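Local structure of nucleoprotein (Rift Valley fever virus, 3LYF) at residues A61-N66 with V120-W125; Q5-Q10 with A54-V59; G113-A118 with H146-G151; Q31-R36 with L104-A109. The protein encapsidates the viral genomic RNA, binding single-stranded nucleic acid tightly and assembling into oligomers that shield it from nucleases. All coordinates share one frame; numbering follows the deposited sequence.

Interactions 1, 2 and 3 are buried, whereas interaction 4 lies nearer the surface, on residues that bind RNA. Interactions 1 and 2 share helix 50-63 and both touch the second subunit; interactions 1 and 3 share helix 112-122, and Leu-62 of the first packs against His-146 and Thr-115 of the third. The chemistry follows the position. Interaction 2 is wholly aliphatic, interaction 1 adds one bridging water to methyl packing, and interaction 3 sets a methyl and a sulfur against a histidine-serine pair. Interaction 4 instead rests on a two-pronged arginine-glutamine grip and an aromatic ring. Helix 104-110 ties it to interaction 3.

Interaction 1: residues A61-N66 with V120-W125; sequences ALTRGN and VVLSEW
Thr-63 meets Trp-125 with its methyl because the side chain is turned to chi1 70°: OG1 sits between the backbone N and the carbonyl carbon, and CG2 is swung to the far side of the carbonyl carbon. In the same way chi1 of -62° carries the Trp-125 indole away from its own carbonyl, and it is CB that meets the threonine. Thr-63 CG2 then lies 3.6 Å from Trp-125 CB, the two side chains running side by side in the same direction, with the methyl oblique to the indole. Thr-63 OG1 is turned back into its own helix, where it hydrogen-bonds to Val-59 O, so the threonine offers a purely apolar branch to its partner. A second apolar touch joins the leucines: Leu-62 CD1 and Leu-122 CD1 are 4.0 Å apart on side chains that cross at about a right angle. Leu-122 CD1 also lies 4.2 Å from Thr-63 CG2, so that the methyl touches both leucine and tryptophan. No direct hydrogen bond spans the segments; instead one water donates to Thr-63 O at 3.0 Å and to Trp-125 O at 2.9 Å, linking the two carbonyls across the contact. Behind the contact, Trp-125 NE1 is hydrogen-bonded to Gln-5 OE1, and Gln-5 of the second subunit packs on the same tryptophan. The arrangement joins the end of helix 50-63 to the last part of helix 112-122 and the residues after it in an all-helical core, and it seats Trp-125, a residue important for dimerization, at the subunit interface.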
loop_
_atom_site.group_PDB
_atom_site.type_symbol
_atom_site.label_atom_id
_atom_site.label_comp_id
_atom_site.label_asym_id
_atom_site.label_seq_id
_atom_site.Cartn_x
_atom_site.Cartn_y
_atom_site.Cartn_z
ATOM N N ALA A 61 10.164 9.355 -9.606
ATOM C CA ALA A 61 10.243 8.436 -10.752
ATOM C C ALA A 61 9.151 7.351 -10.707
ATOM O O ALA A 61 8.678 6.908 -11.767
ATOM C CB ALA A 61 11.594 7.763 -10.805
ATOM N N LEU A 62 8.882 6.828 -9.508
ATOM C CA LEU A 62 7.907 5.734 -9.338
ATOM C C LEU A 62 6.456 6.199 -9.363
ATOM O O LEU A 62 5.578 5.474 -9.817
ATOM C CB LEU A 62 8.150 4.974 -8.005
ATOM C CG LEU A 62 9.415 4.150 -7.831
ATOM C CD1 LEU A 62 9.553 3.424 -6.471
ATOM C CD2 LEU A 62 9.496 3.175 -8.917
ATOM N N THR A 63 6.196 7.396 -8.863
ATOM C CA THR A 63 4.841 7.833 -8.639
ATOM C C THR A 63 4.379 8.928 -9.601
ATOM O O THR A 63 3.178 9.048 -9.824
ATOM C CB THR A 63 4.596 8.286 -7.185
ATOM O OG1 THR A 63 5.274 9.524 -6.887
ATOM C CG2 THR A 63 4.991 7.192 -6.211
ATOM N N ARG A 64 5.307 9.688 -10.187
ATOM C CA ARG A 64 4.915 10.796 -11.069
ATOM C C ARG A 64 5.410 10.750 -12.496
ATOM O O ARG A 64 4.774 11.344 -13.374
ATOM C CB ARG A 64 5.313 12.140 -10.450
ATOM C CG ARG A 64 4.680 12.477 -9.064
ATOM C CD ARG A 64 3.142 12.548 -9.075
ATOM N NE ARG A 64 2.642 13.306 -10.217
ATOM C CZ ARG A 64 2.484 14.629 -10.273
ATOM N NH1 ARG A 64 2.778 15.419 -9.260
ATOM N NH2 ARG A 64 2.051 15.186 -11.403
ATOM N N GLY A 65 6.551 10.116 -12.753
ATOM C CA GLY A 65 7.088 10.075 -14.097
ATOM C C GLY A 65 8.533 10.515 -14.253
ATOM O O GLY A 65 9.299 10.506 -13.283
ATOM N N ASN A 66 8.900 10.870 -15.480
ATOM C CA ASN A 66 10.289 11.196 -15.868
ATOM C C ASN A 66 10.465 12.638 -16.372
ATOM O O ASN A 66 11.558 12.985 -16.857
ATOM C CB ASN A 66 10.817 10.186 -16.921
ATOM C CG ASN A 66 12.415 10.121 -16.995
ATOM O OD1 ASN A 66 13.142 10.357 -16.009
ATOM N ND2 ASN A 66 12.926 9.781 -18.180
ATOM N N VAL A 120 7.511 -1.886 -1.977
ATOM C CA VAL A 120 6.730 -2.487 -0.891
ATOM C C VAL A 120 5.797 -1.428 -0.272
ATOM O O VAL A 120 4.619 -1.694 -0.016
ATOM C CB VAL A 120 7.671 -3.110 0.188
ATOM C CG1 VAL A 120 6.903 -3.544 1.458
ATOM C CG2 VAL A 120 8.371 -4.335 -0.378
ATOM N N VAL A 121 6.282 -0.212 -0.084
ATOM C CA VAL A 121 5.426 0.854 0.491
ATOM C C VAL A 121 4.588 1.621 -0.552
ATOM O O VAL A 121 3.462 2.086 -0.250
ATOM C CB VAL A 121 6.283 1.853 1.343
ATOM C CG1 VAL A 121 5.511 3.164 1.680
ATOM C CG2 VAL A 121 6.736 1.154 2.606
ATOM N N LEU A 122 5.116 1.774 -1.757
ATOM C CA LEU A 122 4.527 2.669 -2.756
ATOM C C LEU A 122 3.631 1.947 -3.764
ATOM O O LEU A 122 3.140 2.518 -4.739
ATOM C CB LEU A 122 5.619 3.396 -3.485
ATOM C CG LEU A 122 6.295 4.456 -2.625
ATOM C CD1 LEU A 122 7.410 5.093 -3.467
ATOM C CD2 LEU A 122 5.294 5.515 -2.127
ATOM N N SER A 123 3.368 0.695 -3.462
ATOM C CA SER A 123 2.581 -0.202 -4.325
ATOM C C SER A 123 1.253 0.393 -4.890
ATOM O O SER A 123 0.931 0.178 -6.069
ATOM C CB SER A 123 2.256 -1.453 -3.510
ATOM O OG SER A 123 1.409 -2.297 -4.226
ATOM N N GLU A 124 0.470 1.089 -4.048
ATOM C CA GLU A 124 -0.808 1.666 -4.504
ATOM C C GLU A 124 -0.690 3.012 -5.260
ATOM O O GLU A 124 -1.659 3.514 -5.819
ATOM C CB GLU A 124 -1.779 1.781 -3.326
ATOM C CG GLU A 124 -2.220 0.450 -2.801
ATOM C CD GLU A 124 -3.036 -0.341 -3.796
ATOM O OE1 GLU A 124 -3.899 0.241 -4.455
ATOM O OE2 GLU A 124 -2.754 -1.542 -3.978
ATOM N N TRP A 125 0.539 3.529 -5.368
ATOM C CA TRP A 125 0.824 4.763 -6.106
ATOM C C TRP A 125 1.354 4.617 -7.535
ATOM O O TRP A 125 1.513 5.618 -8.264
ATOM C CB TRP A 125 1.892 5.527 -5.334
ATOM C CG TRP A 125 1.550 5.965 -3.952
ATOM C CD1 TRP A 125 1.660 5.237 -2.778
ATOM C CD2 TRP A 125 1.126 7.263 -3.567
ATOM N NE1 TRP A 125 1.301 6.004 -1.719
ATOM C CE2 TRP A 125 0.968 7.255 -2.170
ATOM C CE3 TRP A 125 0.827 8.436 -4.281
ATOM C CZ2 TRP A 125 0.566 8.377 -1.461
ATOM C CZ3 TRP A 125 0.453 9.561 -3.561
ATOM C CH2 TRP A 125 0.309 9.519 -2.181
HETATM O O HOH W 1 0.804 8.400 -8.140
#

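Interaction 2: residues Q5-Q10 with A54-V59; sequences QELAIQ and AKKMIV
Leu-7 of helix 3-10 packs into helix 50-63 in an oblique helix-helix contact of this all-helical fold, both segments lying in the N-terminal region that is probably essential for oligomerization. The axes pass 9.6 Å apart with a crossing angle of -63°, and the segments touch through five residues. Leu-7 has its CG beside the backbone N (chi1 -69°) and an extended second torsion, which spreads its two methyls over consecutive residues of the other helix. CD1 reaches Lys-55 CG at 3.9 Å, and CD2 reaches Lys-56 CG at 4.1 Å; both lysine side chains cross the leucine at about a right angle. The lysines thus contribute the aliphatic beginnings of their chains, which run on extended and carry their ammonium groups beyond the leucine. Lys-55 makes a cation-pi contact with Tyr-4, and the Lys-56 side chain touches Thr-82 and Leu-86 of helix 77-90. Val-59, one turn on from Lys-55, closes the other end of the patch with both methyls. Its CG2 faces Leu-7 CB at 4.1 Å, while the chi1 of 174° sends CG1 against the backbone of helix 3-10. Ala-8 CB stands 4.0 Å from Val-59 CG1. Packing is closest at the main chain itself, where Val-59 CG1 comes within 3.6 Å of Ala-8 CA.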
loop_
_atom_site.group_PDB
_atom_site.type_symbol
_atom_site.label_atom_id
_atom_site.label_comp_id
_atom_site.label_asym_id
_atom_site.label_seq_id
_atom_site.Cartn_x
_atom_site.Cartn_y
_atom_site.Cartn_z
ATOM N N GLN A 5 6.111 7.049 1.749
ATOM C CA GLN A 5 4.759 7.454 1.538
ATOM C C GLN A 5 4.580 8.946 1.850
ATOM O O GLN A 5 3.827 9.622 1.136
ATOM C CB GLN A 5 3.773 6.639 2.379
ATOM C CG GLN A 5 2.363 7.133 2.068
ATOM C CD GLN A 5 1.361 6.048 1.911
ATOM O OE1 GLN A 5 1.470 5.234 1.014
ATOM N NE2 GLN A 5 0.384 6.024 2.790
ATOM N N GLU A 6 5.270 9.456 2.880
ATOM C CA GLU A 6 5.198 10.888 3.226
ATOM C C GLU A 6 5.645 11.732 2.064
ATOM O O GLU A 6 5.079 12.765 1.784
ATOM C CB GLU A 6 6.060 11.260 4.434
ATOM C CG GLU A 6 5.721 10.536 5.713
ATOM C CD GLU A 6 6.503 11.063 6.880
ATOM O OE1 GLU A 6 7.730 11.234 6.727
ATOM O OE2 GLU A 6 5.904 11.290 7.957
ATOM N N LEU A 7 6.656 11.242 1.350
ATOM C CA LEU A 7 7.143 11.906 0.175
ATOM C C LEU A 7 6.149 11.777 -0.968
ATOM O O LEU A 7 5.964 12.709 -1.735
ATOM C CB LEU A 7 8.500 11.348 -0.197
ATOM C CG LEU A 7 9.657 11.673 0.771
ATOM C CD1 LEU A 7 10.912 10.856 0.395
ATOM C CD2 LEU A 7 9.967 13.187 0.748
ATOM N N ALA A 8 5.554 10.604 -1.134
ATOM C CA ALA A 8 4.585 10.403 -2.228
ATOM C C ALA A 8 3.430 11.422 -2.100
ATOM O O ALA A 8 2.962 11.987 -3.101
ATOM C CB ALA A 8 4.060 8.944 -2.253
ATOM N N ILE A 9 3.032 11.666 -0.858
ATOM C CA ILE A 9 1.960 12.621 -0.542
ATOM C C ILE A 9 2.398 14.045 -0.861
ATOM O O ILE A 9 1.671 14.786 -1.506
ATOM C CB ILE A 9 1.510 12.495 0.946
ATOM C CG1 ILE A 9 0.851 11.146 1.195
ATOM C CG2 ILE A 9 0.545 13.683 1.371
ATOM C CD1 ILE A 9 0.704 10.803 2.690
ATOM N N GLN A 10 3.616 14.405 -0.467
ATOM C CA GLN A 10 4.161 15.742 -0.761
ATOM C C GLN A 10 4.170 15.979 -2.280
ATOM O O GLN A 10 3.895 17.097 -2.731
ATOM C CB GLN A 10 5.577 15.909 -0.136
ATOM C CG GLN A 10 6.244 17.250 -0.432
ATOM C CD GLN A 10 7.713 17.356 0.006
ATOM O OE1 GLN A 10 8.256 16.478 0.697
ATOM N NE2 GLN A 10 8.351 18.464 -0.381
ATOM N N ALA A 54 18.275 11.636 -3.473
ATOM C CA ALA A 54 17.961 10.515 -4.333
ATOM C C ALA A 54 16.654 9.801 -3.952
ATOM O O ALA A 54 15.970 9.262 -4.830
ATOM C CB ALA A 54 19.091 9.514 -4.391
ATOM N N LYS A 55 16.359 9.733 -2.678
ATOM C CA LYS A 55 15.145 9.098 -2.226
ATOM C C LYS A 55 13.930 9.844 -2.758
ATOM O O LYS A 55 12.961 9.225 -3.199
ATOM C CB LYS A 55 15.157 8.965 -0.704
ATOM C CG LYS A 55 13.878 8.439 -0.081
ATOM C CD LYS A 55 14.038 8.174 1.414
ATOM C CE LYS A 55 12.833 7.451 1.976
ATOM N NZ LYS A 55 13.117 6.848 3.316
ATOM N N LYS A 56 13.981 11.184 -2.714
ATOM C CA LYS A 56 12.937 11.983 -3.272
ATOM C C LYS A 56 12.808 11.744 -4.731
ATOM O O LYS A 56 11.698 11.585 -5.235
ATOM C CB LYS A 56 13.151 13.465 -2.970
ATOM C CG LYS A 56 13.295 13.764 -1.506
ATOM C CD LYS A 56 13.351 15.277 -1.239
ATOM C CE LYS A 56 13.684 15.529 0.222
ATOM N NZ LYS A 56 13.704 16.957 0.580
ATOM N N MET A 57 13.937 11.692 -5.446
ATOM C CA MET A 57 13.861 11.424 -6.866
ATOM C C MET A 57 13.314 10.037 -7.226
ATOM O O MET A 57 12.698 9.878 -8.273
ATOM C CB MET A 57 15.242 11.630 -7.494
ATOM C CG MET A 57 15.678 13.059 -7.364
ATOM S SD MET A 57 17.205 13.497 -8.275
ATOM C CE MET A 57 18.344 13.426 -6.893
ATOM N N ILE A 58 13.618 9.023 -6.418
ATOM C CA ILE A 58 13.030 7.696 -6.607
ATOM C C ILE A 58 11.502 7.776 -6.453
ATOM O O ILE A 58 10.769 7.189 -7.266
ATOM C CB ILE A 58 13.641 6.676 -5.613
ATOM C CG1 ILE A 58 15.080 6.365 -5.973
ATOM C CG2 ILE A 58 12.794 5.373 -5.518
ATOM C CD1 ILE A 58 15.870 5.766 -4.834
ATOM N N VAL A 59 11.012 8.533 -5.465
ATOM C CA VAL A 59 9.550 8.607 -5.286
ATOM C C VAL A 59 8.928 9.287 -6.508
ATOM O O VAL A 59 7.881 8.872 -7.021
ATOM C CB VAL A 59 9.176 9.269 -3.996
ATOM C CG1 VAL A 59 7.631 9.473 -3.902
ATOM C CG2 VAL A 59 9.707 8.446 -2.827
#

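Interaction 3: residues G113-A118 with H146-G151; sequences GRTCQA and HPSFAG
Thr-115 and Cys-116 sit on consecutive positions of helix 112-122, and across from them residues 147-151 form a 3-10 turn, bonded Phe-149 N to His-146 O and onward; Cys-116 and Phe-149 are the nearest residues, with CA atoms 6.3 Å apart. His-146, just before the turn, is extended, and its side chain joins that of Ser-148 through a hydrogen bond between His-146 ND1 and Ser-148 OG (2.9 Å). Chi1 of 74° tucks Ser-148 OG between its own N and carbonyl carbon, within range of the imidazole. Thr-115 CG2 rests against this pair, 3.6 Å from Ser-148 OG and 4.2 Å from the centroid of the His-146 ring, an off-centre CH-pi contact. The threonine hydroxyl points elsewhere and bonds to Ala-108 O. Beside it, Cys-116 SG lies at the edge of the Phe-149 ring, near its plane; it is 3.5 Å from Phe-149 CA and 3.8 Å from Phe-149 CB. Phe-149 also touches Ile-165 of helix 159-180. The contact packs the loop that connects helices 130-136 and 159-180 onto helix 112-122, near the centre of this helical fold.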
loop_
_atom_site.group_PDB
_atom_site.type_symbol
_atom_site.label_atom_id
_atom_site.label_comp_id
_atom_site.label_asym_id
_atom_site.label_seq_id
_atom_site.Cartn_x
_atom_site.Cartn_y
_atom_site.Cartn_z
ATOM N N GLY A 113 18.417 -1.237 -5.870
ATOM C CA GLY A 113 18.186 -1.846 -4.557
ATOM C C GLY A 113 17.283 -1.014 -3.662
ATOM O O GLY A 113 16.460 -1.533 -2.909
ATOM N N ARG A 114 17.402 0.295 -3.767
ATOM C CA ARG A 114 16.564 1.172 -2.975
ATOM C C ARG A 114 15.200 1.259 -3.634
ATOM O O ARG A 114 14.180 1.158 -2.946
ATOM C CB ARG A 114 17.249 2.521 -2.857
ATOM C CG ARG A 114 18.589 2.341 -2.121
ATOM C CD ARG A 114 19.478 3.559 -2.038
ATOM N NE ARG A 114 18.769 4.774 -1.646
ATOM C CZ ARG A 114 19.369 5.959 -1.532
ATOM N NH1 ARG A 114 20.700 6.065 -1.752
ATOM N NH2 ARG A 114 18.664 7.037 -1.202
ATOM N N THR A 115 15.188 1.445 -4.962
ATOM C CA THR A 115 13.946 1.589 -5.707
ATOM C C THR A 115 13.000 0.405 -5.450
ATOM O O THR A 115 11.790 0.573 -5.268
ATOM C CB THR A 115 14.245 1.730 -7.223
ATOM O OG1 THR A 115 15.075 2.877 -7.398
ATOM C CG2 THR A 115 12.979 1.915 -8.079
ATOM N N CYS A 116 13.539 -0.808 -5.530
ATOM C CA CYS A 116 12.704 -1.976 -5.447
ATOM C C CYS A 116 12.224 -2.175 -4.029
ATOM O O CYS A 116 11.091 -2.590 -3.838
ATOM C CB CYS A 116 13.426 -3.224 -5.988
ATOM S SG CYS A 116 13.695 -3.152 -7.720
ATOM N N GLN A 117 13.046 -1.852 -3.025
ATOM C CA GLN A 117 12.574 -1.907 -1.644
ATOM C C GLN A 117 11.463 -0.883 -1.375
ATOM O O GLN A 117 10.516 -1.180 -0.635
ATOM C CB GLN A 117 13.754 -1.760 -0.651
ATOM C CG GLN A 117 13.401 -1.894 0.818
ATOM C CD GLN A 117 12.584 -3.149 1.163
ATOM O OE1 GLN A 117 12.905 -4.268 0.745
ATOM N NE2 GLN A 117 11.508 -2.954 1.936
ATOM N N ALA A 118 11.507 0.278 -2.034
ATOM C CA ALA A 118 10.429 1.261 -1.902
ATOM C C ALA A 118 9.068 0.780 -2.445
ATOM O O ALA A 118 8.010 1.278 -2.013
ATOM C CB ALA A 118 10.815 2.580 -2.595
ATOM N N HIS A 146 8.863 -2.806 -11.000
ATOM C CA HIS A 146 9.529 -1.682 -11.662
ATOM C C HIS A 146 10.557 -2.250 -12.653
ATOM O O HIS A 146 11.152 -3.300 -12.399
ATOM C CB HIS A 146 10.177 -0.713 -10.646
ATOM C CG HIS A 146 10.586 0.591 -11.269
ATOM N ND1 HIS A 146 11.889 0.883 -11.618
ATOM C CD2 HIS A 146 9.840 1.640 -11.688
ATOM C CE1 HIS A 146 11.931 2.086 -12.172
ATOM N NE2 HIS A 146 10.699 2.547 -12.262
ATOM N N PRO A 147 10.720 -1.602 -13.818
ATOM C CA PRO A 147 11.719 -2.111 -14.764
ATOM C C PRO A 147 13.144 -2.266 -14.216
ATOM O O PRO A 147 13.885 -3.167 -14.686
ATOM C CB PRO A 147 11.681 -1.070 -15.900
ATOM C CG PRO A 147 10.220 -0.559 -15.835
ATOM C CD PRO A 147 9.968 -0.445 -14.362
ATOM N N SER A 148 13.508 -1.428 -13.250
ATOM C CA SER A 148 14.836 -1.464 -12.613
ATOM C C SER A 148 15.097 -2.705 -11.799
ATOM O O SER A 148 16.249 -2.973 -11.495
ATOM C CB SER A 148 15.039 -0.279 -11.695
ATOM O OG SER A 148 14.296 -0.407 -10.508
ATOM N N PHE A 149 14.034 -3.453 -11.437
ATOM C CA PHE A 149 14.241 -4.773 -10.823
ATOM C C PHE A 149 15.185 -5.685 -11.659
ATOM O O PHE A 149 15.890 -6.505 -11.092
ATOM C CB PHE A 149 12.924 -5.524 -10.597
ATOM C CG PHE A 149 13.126 -6.963 -10.213
ATOM C CD1 PHE A 149 13.407 -7.291 -8.904
ATOM C CD2 PHE A 149 13.105 -7.982 -11.183
ATOM C CE1 PHE A 149 13.641 -8.594 -8.529
ATOM C CE2 PHE A 149 13.339 -9.285 -10.817
ATOM C CZ PHE A 149 13.594 -9.583 -9.479
ATOM N N ALA A 150 15.164 -5.594 -12.984
ATOM C CA ALA A 150 16.082 -6.435 -13.824
ATOM C C ALA A 150 17.543 -6.277 -13.427
ATOM O O ALA A 150 18.352 -7.186 -13.602
ATOM C CB ALA A 150 15.909 -6.126 -15.321
ATOM N N GLY A 151 17.893 -5.131 -12.887
ATOM C CA GLY A 151 19.255 -4.897 -12.433
ATOM C C GLY A 151 19.548 -5.613 -11.130
ATOM O O GLY A 151 20.685 -5.543 -10.654
#

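Interaction 4: residues Q31-R36 with L104-A109; sequences QGFDAR and LSRVAA
Arg-106 and Gln-31 supply the hydrogen bonds of this contact. The arginine grips the amide oxygen side-on with two nitrogens: NE to Gln-31 OE1 is 2.8 Å and nearly straight, whereas NH2 to the same OE1 is longer, 3.3 Å, and more bent. OE1 lies in the guanidinium plane for both, although the amide and guanidinium planes are turned 71° apart. NE approaches almost head-on to the C=O bond, and NH2 comes from above the carbonyl plane. A bend at chi2 (-77°) folds Gln-31 so that its oxygen faces the arginine. Water extends the polar network: one molecule bonds to Ser-105 OG and donates weakly to Gln-31 OE1. Further bonds fix the guanidinium from outside the two segments: NH2 also reaches Pro-97 O and Asn-96 OD1, and NH1 reaches Ser-98 O and Glu-101 O.

Aromatic and apolar contact comes from Phe-33. The Phe-33 ring lies flat against the extended Arg-106 chain, the two side chains running opposite ways, with CG of the arginine 3.7 Å from the ring centroid, a CH-pi contact over the face. Ring and guanidinium planes are only 13° apart, but the guanidinium is shifted toward Phe-33 CB. At the ring's edge, Ala-109 CB is 4.2 Å from Phe-33 CZ.

A capping bond lies within 31-36: Asp-34, at the N-cap of helix 35-46, accepts from Arg-36 N through OD1 (3.0 Å).

Phe-33 and Arg-106 both bind RNA, and Ser-105 probably does; the contact lies in the RNA-binding site and probably helps to hold the Phe-33 ring and the arginine in place.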
loop_
_atom_site.group_PDB
_atom_site.type_symbol
_atom_site.label_atom_id
_atom_site.label_comp_id
_atom_site.label_asym_id
_atom_site.label_seq_id
_atom_site.Cartn_x
_atom_site.Cartn_y
_atom_site.Cartn_z
ATOM N N GLN A 31 18.297 3.798 -23.151
ATOM C CA GLN A 31 19.055 4.728 -22.316
ATOM C C GLN A 31 20.549 4.430 -22.407
ATOM O O GLN A 31 20.990 3.317 -22.088
ATOM C CB GLN A 31 18.590 4.666 -20.856
ATOM C CG GLN A 31 17.171 5.191 -20.611
ATOM C CD GLN A 31 17.080 6.712 -20.615
ATOM O OE1 GLN A 31 17.942 7.406 -20.060
ATOM N NE2 GLN A 31 16.019 7.239 -21.230
ATOM N N GLY A 32 21.320 5.431 -22.839
ATOM C CA GLY A 32 22.782 5.347 -22.875
ATOM C C GLY A 32 23.394 6.024 -21.655
ATOM O O GLY A 32 23.630 7.249 -21.659
ATOM N N PHE A 33 23.623 5.231 -20.603
ATOM C CA PHE A 33 24.398 5.661 -19.421
ATOM C C PHE A 33 24.933 4.478 -18.628
ATOM O O PHE A 33 24.490 3.343 -18.779
ATOM C CB PHE A 33 23.544 6.461 -18.448
ATOM C CG PHE A 33 22.485 5.627 -17.764
ATOM C CD1 PHE A 33 22.578 5.318 -16.415
ATOM C CD2 PHE A 33 21.409 5.111 -18.489
ATOM C CE1 PHE A 33 21.596 4.549 -15.784
ATOM C CE2 PHE A 33 20.441 4.343 -17.861
ATOM C CZ PHE A 33 20.553 4.055 -16.499
ATOM N N ASP A 34 25.864 4.816 -17.735
ATOM C CA ASP A 34 26.468 3.915 -16.781
ATOM C C ASP A 34 25.883 4.304 -15.439
ATOM O O ASP A 34 25.897 5.480 -15.091
ATOM C CB ASP A 34 27.972 4.180 -16.788
ATOM C CG ASP A 34 28.766 3.223 -15.923
ATOM O OD1 ASP A 34 28.194 2.425 -15.138
ATOM O OD2 ASP A 34 30.012 3.268 -16.052
ATOM N N ALA A 35 25.397 3.321 -14.685
ATOM C CA ALA A 35 24.937 3.533 -13.300
ATOM C C ALA A 35 26.012 4.144 -12.399
ATOM O O ALA A 35 25.710 4.973 -11.520
ATOM C CB ALA A 35 24.446 2.228 -12.687
ATOM N N ARG A 36 27.267 3.770 -12.629
ATOM C CA ARG A 36 28.388 4.312 -11.818
ATOM C C ARG A 36 28.504 5.821 -12.004
ATOM O O ARG A 36 28.829 6.581 -11.072
ATOM C CB ARG A 36 29.706 3.643 -12.233
ATOM C CG ARG A 36 29.739 2.159 -11.910
ATOM C CD ARG A 36 30.968 1.446 -12.437
ATOM N NE ARG A 36 31.160 0.169 -11.740
ATOM C CZ ARG A 36 30.705 -1.017 -12.154
ATOM N NH1 ARG A 36 29.994 -1.119 -13.272
ATOM N NH2 ARG A 36 30.961 -2.111 -11.435
ATOM N N LEU A 104 15.354 11.399 -13.653
ATOM C CA LEU A 104 14.686 10.615 -12.604
ATOM C C LEU A 104 14.782 9.096 -12.816
ATOM O O LEU A 104 15.085 8.345 -11.884
ATOM C CB LEU A 104 13.225 11.066 -12.474
ATOM C CG LEU A 104 12.968 12.485 -12.018
ATOM C CD1 LEU A 104 11.472 12.775 -11.982
ATOM C CD2 LEU A 104 13.607 12.681 -10.681
ATOM N N SER A 105 14.545 8.623 -14.031
ATOM C CA SER A 105 14.642 7.192 -14.329
ATOM C C SER A 105 16.067 6.618 -14.178
ATOM O O SER A 105 16.269 5.503 -13.642
ATOM C CB SER A 105 14.033 6.852 -15.710
ATOM O OG SER A 105 14.950 7.061 -16.786
ATOM N N ARG A 106 17.077 7.379 -14.615
ATOM C CA ARG A 106 18.467 6.951 -14.400
ATOM C C ARG A 106 18.832 6.844 -12.930
ATOM O O ARG A 106 19.494 5.898 -12.523
ATOM C CB ARG A 106 19.436 7.899 -15.110
ATOM C CG ARG A 106 19.386 7.768 -16.570
ATOM C CD ARG A 106 20.310 8.759 -17.273
ATOM N NE ARG A 106 20.122 8.638 -18.724
ATOM C CZ ARG A 106 20.860 9.262 -19.649
ATOM N NH1 ARG A 106 21.855 10.061 -19.299
ATOM N NH2 ARG A 106 20.592 9.082 -20.936
ATOM N N VAL A 107 18.374 7.792 -12.116
ATOM C CA VAL A 107 18.590 7.719 -10.691
ATOM C C VAL A 107 17.939 6.471 -10.074
ATOM O O VAL A 107 18.589 5.765 -9.287
ATOM C CB VAL A 107 18.106 8.999 -9.960
ATOM C CG1 VAL A 107 18.196 8.798 -8.435
ATOM C CG2 VAL A 107 18.986 10.217 -10.424
ATOM N N ALA A 108 16.680 6.216 -10.432
ATOM C CA ALA A 108 15.941 5.052 -9.929
ATOM C C ALA A 108 16.663 3.755 -10.318
ATOM O O ALA A 108 16.767 2.794 -9.546
ATOM C CB ALA A 108 14.463 5.053 -10.493
ATOM N N ALA A 109 17.171 3.728 -11.524
ATOM C CA ALA A 109 17.829 2.541 -12.049
ATOM C C ALA A 109 19.198 2.304 -11.429
ATOM O O ALA A 109 19.561 1.157 -11.169
ATOM C CB ALA A 109 17.938 2.629 -13.581
HETATM O O HOH W 2 15.863 9.097 -18.827
#